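Local coordinates for protein Poly(A) ribonuclease pop2 (Schizosaccharomyces pombe, PDB 2P51) that removes poly(A) tails from mRNA as the catalytic 3'-exoribonuclease of the CCR4-NOT complex, releasing 5'-AMP with the help of bound divalent metal ions, at residues Y71-L76 with P184-Y189; T111-D116 with K136-G141. All blocks are in the same frame, centred on the assembly; numbering follows the deposited sequence.

Contact 1: residues Y71-L76 with P184-Y189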
loop_
_atom_site.group_PDB
_atom_site.type_symbol
_atom_site.label_atom_id
_atom_site.label_comp_id
_atom_site.label_asym_id
_atom_site.label_seq_id
_atom_site.Cartn_x
_atom_site.Cartn_y
_atom_site.Cartn_z
ATOM N N TYR A 71 5.859 -8.270 19.220
ATOM C CA TYR A 71 4.461 -8.717 19.220
ATOM C C TYR A 71 3.711 -8.151 18.018
ATOM O O TYR A 71 2.908 -8.861 17.419
ATOM C CB TYR A 71 3.782 -8.320 20.526
ATOM C CG TYR A 71 2.317 -8.639 20.660
ATOM C CD1 TYR A 71 1.837 -9.936 20.549
ATOM C CD2 TYR A 71 1.380 -7.647 20.901
ATOM C CE1 TYR A 71 0.492 -10.232 20.675
ATOM C CE2 TYR A 71 0.033 -7.925 21.027
ATOM C CZ TYR A 71 -0.413 -9.221 20.915
ATOM O OH TYR A 71 -1.752 -9.510 21.037
ATOM N N HIS A 72 3.942 -6.886 17.638
ATOM C CA HIS A 72 3.263 -6.338 16.482
ATOM C C HIS A 72 3.668 -7.086 15.207
ATOM O O HIS A 72 2.816 -7.394 14.363
ATOM C CB HIS A 72 3.625 -4.871 16.240
ATOM C CG HIS A 72 3.439 -3.968 17.408
ATOM N ND1 HIS A 72 4.007 -2.701 17.505
ATOM C CD2 HIS A 72 2.728 -4.135 18.553
ATOM C CE1 HIS A 72 3.657 -2.133 18.658
ATOM N NE2 HIS A 72 2.882 -2.996 19.310
ATOM N N TYR A 73 4.973 -7.353 15.080
ATOM C CA TYR A 73 5.454 -8.068 13.914
ATOM C C TYR A 73 4.909 -9.491 13.891
ATOM O O TYR A 73 4.443 -10.000 12.840
ATOM C CB TYR A 73 6.989 -8.099 13.789
ATOM C CG TYR A 73 7.344 -8.897 12.539
ATOM C CD1 TYR A 73 7.045 -8.400 11.269
ATOM C CD2 TYR A 73 7.972 -10.134 12.616
ATOM C CE1 TYR A 73 7.342 -9.065 10.093
ATOM C CE2 TYR A 73 8.272 -10.832 11.440
ATOM C CZ TYR A 73 7.959 -10.314 10.186
ATOM O OH TYR A 73 8.261 -11.013 9.036
ATOM N N GLN A 74 4.916 -10.223 15.017
ATOM C CA GLN A 74 4.399 -11.594 14.998
ATOM C C GLN A 74 2.903 -11.628 14.731
ATOM O O GLN A 74 2.426 -12.612 14.139
ATOM C CB GLN A 74 4.731 -12.278 16.320
ATOM C CG GLN A 74 6.219 -12.466 16.623
ATOM C CD GLN A 74 6.974 -13.071 15.445
ATOM O OE1 GLN A 74 6.461 -13.926 14.726
ATOM N NE2 GLN A 74 8.206 -12.650 15.199
ATOM N N THR A 75 2.138 -10.609 15.118
ATOM C CA THR A 75 0.729 -10.518 14.744
ATOM C C THR A 75 0.560 -10.357 13.239
ATOM O O THR A 75 -0.220 -11.052 12.570
ATOM C CB THR A 75 0.014 -9.335 15.432
ATOM O OG1 THR A 75 -0.036 -9.628 16.839
ATOM C CG2 THR A 75 -1.431 -9.225 15.014
ATOM N N LEU A 76 1.323 -9.406 12.697
ATOM C CA LEU A 76 1.296 -9.158 11.261
ATOM C C LEU A 76 1.617 -10.443 10.486
ATOM O O LEU A 76 0.943 -10.832 9.545
ATOM C CB LEU A 76 2.286 -8.023 10.997
ATOM C CG LEU A 76 2.636 -7.488 9.634
ATOM C CD1 LEU A 76 3.260 -6.097 9.810
ATOM C CD2 LEU A 76 3.574 -8.390 8.844
ATOM N N PRO A 184 6.082 -17.829 3.014
ATOM C CA PRO A 184 5.832 -17.229 4.328
ATOM C C PRO A 184 6.814 -16.107 4.621
ATOM O O PRO A 184 7.978 -16.119 4.182
ATOM C CB PRO A 184 6.099 -18.366 5.309
ATOM C CG PRO A 184 5.870 -19.608 4.489
ATOM C CD PRO A 184 6.257 -19.301 3.060
ATOM N N LEU A 185 6.381 -15.099 5.368
ATOM C CA LEU A 185 7.269 -13.986 5.719
ATOM C C LEU A 185 8.382 -14.466 6.649
ATOM O O LEU A 185 8.294 -15.507 7.352
ATOM C CB LEU A 185 6.461 -12.848 6.358
ATOM C CG LEU A 185 5.426 -12.170 5.463
ATOM C CD1 LEU A 185 4.423 -11.406 6.324
ATOM C CD2 LEU A 185 6.125 -11.256 4.463
ATOM N N PRO A 186 9.484 -13.716 6.677
ATOM C CA PRO A 186 10.556 -14.062 7.659
ATOM C C PRO A 186 10.037 -14.126 9.093
ATOM O O PRO A 186 9.078 -13.464 9.534
ATOM C CB PRO A 186 11.560 -12.926 7.437
ATOM C CG PRO A 186 11.310 -12.479 6.024
ATOM C CD PRO A 186 9.809 -12.553 5.834
ATOM N N ALA A 187 10.645 -14.961 9.945
ATOM C CA ALA A 187 10.213 -15.187 11.328
ATOM C C ALA A 187 10.464 -13.988 12.236
ATOM O O ALA A 187 9.738 -13.755 13.214
ATOM C CB ALA A 187 10.930 -16.394 11.914
ATOM N N GLU A 188 11.503 -13.217 11.942
ATOM C CA GLU A 188 11.898 -12.071 12.756
ATOM C C GLU A 188 11.897 -10.784 11.938
ATOM O O GLU A 188 12.193 -10.832 10.735
ATOM C CB GLU A 188 13.268 -12.300 13.366
ATOM C CG GLU A 188 13.330 -13.493 14.321
ATOM C CD GLU A 188 13.107 -13.012 15.746
ATOM O OE1 GLU A 188 11.972 -13.156 16.255
ATOM O OE2 GLU A 188 14.078 -12.468 16.323
ATOM N N TYR A 189 11.564 -9.676 12.606
ATOM C CA TYR A 189 11.417 -8.397 11.921
ATOM C C TYR A 189 12.723 -7.993 11.248
ATOM O O TYR A 189 12.692 -7.449 10.154
ATOM C CB TYR A 189 10.971 -7.244 12.843
ATOM C CG TYR A 189 10.813 -5.922 12.097
ATOM C CD1 TYR A 189 9.783 -5.729 11.188
ATOM C CD2 TYR A 189 11.690 -4.850 12.270
ATOM C CE1 TYR A 189 9.639 -4.524 10.501
ATOM C CE2 TYR A 189 11.573 -3.636 11.601
ATOM C CZ TYR A 189 10.530 -3.479 10.706
ATOM O OH TYR A 189 10.390 -2.279 10.019
#

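Contact 2: residues T111-D116 with K136-G141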
loop_
_atom_site.group_PDB
_atom_site.type_symbol
_atom_site.label_atom_id
_atom_site.label_comp_id
_atom_site.label_asym_id
_atom_site.label_seq_id
_atom_site.Cartn_x
_atom_site.Cartn_y
_atom_site.Cartn_z
ATOM N N THR A 111 -7.882 -11.909 -6.676
ATOM C CA THR A 111 -8.802 -13.056 -6.556
ATOM C C THR A 111 -9.158 -13.328 -5.094
ATOM O O THR A 111 -8.321 -13.283 -4.183
ATOM C CB THR A 111 -8.150 -14.283 -7.202
ATOM O OG1 THR A 111 -9.148 -15.309 -7.305
ATOM C CG2 THR A 111 -7.009 -14.804 -6.333
ATOM N N PHE A 112 -10.429 -13.628 -4.817
ATOM C CA PHE A 112 -10.870 -13.873 -3.432
ATOM C C PHE A 112 -12.163 -14.655 -3.535
ATOM O O PHE A 112 -12.911 -14.471 -4.528
ATOM C CB PHE A 112 -11.059 -12.517 -2.727
ATOM C CG PHE A 112 -11.056 -12.697 -1.230
ATOM C CD1 PHE A 112 -9.830 -12.734 -0.559
ATOM C CD2 PHE A 112 -12.241 -12.837 -0.500
ATOM C CE1 PHE A 112 -9.792 -12.925 0.824
ATOM C CE2 PHE A 112 -12.178 -13.030 0.865
ATOM C CZ PHE A 112 -10.962 -13.084 1.526
ATOM N N ASN A 113 -12.467 -15.519 -2.573
ATOM C CA ASN A 113 -13.582 -16.440 -2.622
ATOM C C ASN A 113 -14.231 -16.440 -1.230
ATOM O O ASN A 113 -13.651 -16.941 -0.275
ATOM C CB ASN A 113 -13.119 -17.820 -3.066
ATOM C CG ASN A 113 -14.321 -18.722 -3.257
ATOM O OD1 ASN A 113 -15.105 -18.860 -2.322
ATOM N ND2 ASN A 113 -14.406 -19.326 -4.456
ATOM N N LEU A 114 -15.426 -15.847 -1.116
ATOM C CA LEU A 114 -16.062 -15.714 0.185
ATOM C C LEU A 114 -16.460 -17.056 0.779
ATOM O O LEU A 114 -16.644 -17.225 1.977
ATOM C CB LEU A 114 -17.328 -14.818 0.119
ATOM C CG LEU A 114 -16.986 -13.319 -0.096
ATOM C CD1 LEU A 114 -18.277 -12.519 -0.254
ATOM C CD2 LEU A 114 -16.097 -12.766 1.027
ATOM N N GLN A 115 -16.633 -18.048 -0.090
ATOM C CA GLN A 115 -17.034 -19.357 0.446
ATOM C C GLN A 115 -15.820 -20.116 0.959
ATOM O O GLN A 115 -15.894 -20.884 1.917
ATOM C CB GLN A 115 -17.787 -20.085 -0.691
ATOM C CG GLN A 115 -19.096 -19.442 -1.108
ATOM C CD GLN A 115 -18.992 -18.253 -2.042
ATOM O OE1 GLN A 115 -19.679 -17.238 -1.813
ATOM N NE2 GLN A 115 -18.176 -18.289 -3.104
ATOM N N ASP A 116 -14.636 -19.979 0.348
ATOM C CA ASP A 116 -13.505 -20.830 0.641
ATOM C C ASP A 116 -12.414 -20.188 1.494
ATOM O O ASP A 116 -11.652 -20.909 2.178
ATOM C CB ASP A 116 -12.790 -21.267 -0.662
ATOM C CG ASP A 116 -13.576 -22.089 -1.643
ATOM O OD1 ASP A 116 -14.662 -22.585 -1.257
ATOM O OD2 ASP A 116 -13.140 -22.280 -2.821
ATOM N N LYS A 136 -17.054 -10.160 -8.448
ATOM C CA LYS A 136 -16.116 -9.882 -9.526
ATOM C C LYS A 136 -14.704 -10.268 -9.127
ATOM O O LYS A 136 -13.973 -10.768 -10.005
ATOM C CB LYS A 136 -16.185 -8.419 -9.962
ATOM C CG LYS A 136 -15.636 -8.250 -11.370
ATOM C CD LYS A 136 -15.977 -6.871 -11.919
ATOM C CE LYS A 136 -15.213 -6.572 -13.213
ATOM N NZ LYS A 136 -15.550 -5.225 -13.768
ATOM N N HIS A 137 -14.326 -10.085 -7.862
ATOM C CA HIS A 137 -13.000 -10.546 -7.462
ATOM C C HIS A 137 -12.926 -12.069 -7.605
ATOM O O HIS A 137 -11.842 -12.612 -7.881
ATOM C CB HIS A 137 -12.687 -10.172 -6.022
ATOM C CG HIS A 137 -12.361 -8.718 -5.798
ATOM N ND1 HIS A 137 -11.088 -8.267 -5.450
ATOM C CD2 HIS A 137 -13.153 -7.612 -5.859
ATOM C CE1 HIS A 137 -11.109 -6.945 -5.311
ATOM N NE2 HIS A 137 -12.353 -6.536 -5.563
ATOM N N GLN A 138 -14.063 -12.762 -7.419
ATOM C CA GLN A 138 -13.986 -14.221 -7.505
ATOM C C GLN A 138 -13.833 -14.617 -8.967
ATOM O O GLN A 138 -13.117 -15.555 -9.329
ATOM C CB GLN A 138 -15.217 -14.869 -6.858
ATOM C CG GLN A 138 -15.032 -16.393 -6.844
ATOM C CD GLN A 138 -16.218 -17.081 -6.201
ATOM O OE1 GLN A 138 -16.739 -16.596 -5.189
ATOM N NE2 GLN A 138 -16.670 -18.205 -6.745
ATOM N N GLU A 139 -14.510 -13.869 -9.837
ATOM C CA GLU A 139 -14.503 -14.203 -11.248
ATOM C C GLU A 139 -13.250 -13.742 -11.999
ATOM O O GLU A 139 -12.722 -14.591 -12.745
ATOM C CB GLU A 139 -15.712 -13.586 -11.988
ATOM C CG GLU A 139 -17.022 -14.249 -11.679
ATOM C CD GLU A 139 -17.025 -15.740 -12.010
ATOM O OE1 GLU A 139 -16.760 -16.086 -13.183
ATOM O OE2 GLU A 139 -17.293 -16.514 -11.051
ATOM N N VAL A 140 -12.845 -12.469 -11.839
ATOM C CA VAL A 140 -11.714 -12.006 -12.688
ATOM C C VAL A 140 -10.689 -11.302 -11.829
ATOM O O VAL A 140 -9.928 -10.456 -12.266
ATOM C CB VAL A 140 -12.177 -11.089 -13.820
ATOM C CG1 VAL A 140 -12.938 -11.887 -14.894
ATOM C CG2 VAL A 140 -13.062 -9.968 -13.334
ATOM N N GLY A 141 -10.658 -11.635 -10.524
ATOM C CA GLY A 141 -9.596 -11.039 -9.727
ATOM C C GLY A 141 -8.233 -11.503 -10.187
ATOM O O GLY A 141 -8.049 -12.607 -10.704
HETATM O O HOH W 1 -10.441 -15.046 -9.636
HETATM O O HOH W 2 -16.702 -14.603 -3.320
#

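Contact 1: residues Y71-L76 with P184-Y189
The ring of Tyr73 has Tyr189 over one face and backbone carbonyls of the 184-189 loop at its edge. Over the face sits Tyr189 CA, a CH-pi contact 4.0 Å from the centroid of the Tyr73 ring. The ring of Tyr189 turns an edge toward that face in an offset edge-to-face pair, planes at 67°, with CD1 of Tyr189 3.8 Å from CD1 of Tyr73. At the edge, near the plane, lie the carbonyl oxygens of Pro186 and Ala187. CG of Tyr73 stands anti to the backbone N (chi1 179°), leading the ring off helix 69-82; at the far end Tyr73 OH donates to Pro186 O at 2.6 Å. The hydroxyl also rests against Leu185 CB.

One residue on, Gln74 bends at chi2 to bring its amide to the same loop. NE2 of Gln74 donates to Ala187 O over 2.7 Å, the bond almost straight at 174° and the acceptor in the plane of the amide. Arg77 holds the other end of this amide through OE1, so both of its polar atoms are engaged. The carboxylate of Glu188 belongs chiefly to Lys66, its salt-bridge partner. Deeper in, Leu76 CD2 meets Leu185 CD1 at 4.0 Å, the two side chains crossing at about a right angle, and both also touch Ala174 of helix 170-181.

Glu188 is the N-cap residue of helix 189-199, so the contact ties the side of one helix to the turn that starts another. Two successive loop carbonyls are each taken by a side-chain donor from helix 69-82, which probably fixes the loop's path and the rotation of the Tyr73 ring.

Contact 2: residues T111-D116 with K136-G141
Asn113 and Gln138 lay their side-chain amides one over the other, the planes only 20° apart. ND2 of Asn113 lies 3.4 Å from CD of Gln138; it is equally near NE2 of Gln138, but two donors cannot bond, so this is stacking. Gln138 extends its amide this far on a straight chain, with CG anti to the backbone N (chi1 -174°). Nearer the helix, CB of Gln138 lies 3.3 Å from Phe112 O. Gln115 crosses the Gln138 side chain at about a right angle: Gln115 NE2 donates to Gln138 OE1 at 3.0 Å, a bent bond (140°) between amides steeply inclined to each other. A water also donates to OE1 and accepts from Leu114 N. Asn113 meanwhile turns OD1 back to its own loop, receiving Asp116 N at 2.9 Å in an Asx motif.

Closer to strand 105-109 the backbones meet directly. Thr111 CA points its hydrogen at His137 O, 3.3 Å away, and a second water joins Thr111 OG1 to Gln138 O. His137 ND1 is held by Phe110 O.

An alanine in place of Gln138 would probably leave Gln115 NE2 and the water on Leu114 N without their shared acceptor, and uncover one side of the Asn113 amide. The polar part of the seam is made by neutral amides and water, with no charged pair between the two segments.

How the contacts relate
Contact 2 is nested along the chain inside the loop that contact 1 closes: 71-76 comes first, then 111-116 and 136-141, finally 184-189. Their centres lie 27 Å apart and their nearest atoms about 14 Å. Contact 1 joins helix 69-82 to the loop between helices 170-181 and 189-199; contact 2 joins the loop leaving strand 105-109 to helix 134-140. They thus hold together different parts of the DEDD nuclease fold, each near the metal site but neither in it. The Leu76 side chain is about 8 Å from that of Asp172, and that of His137 about 8 Å from that of Glu53, both ligands of the bound magnesium ions.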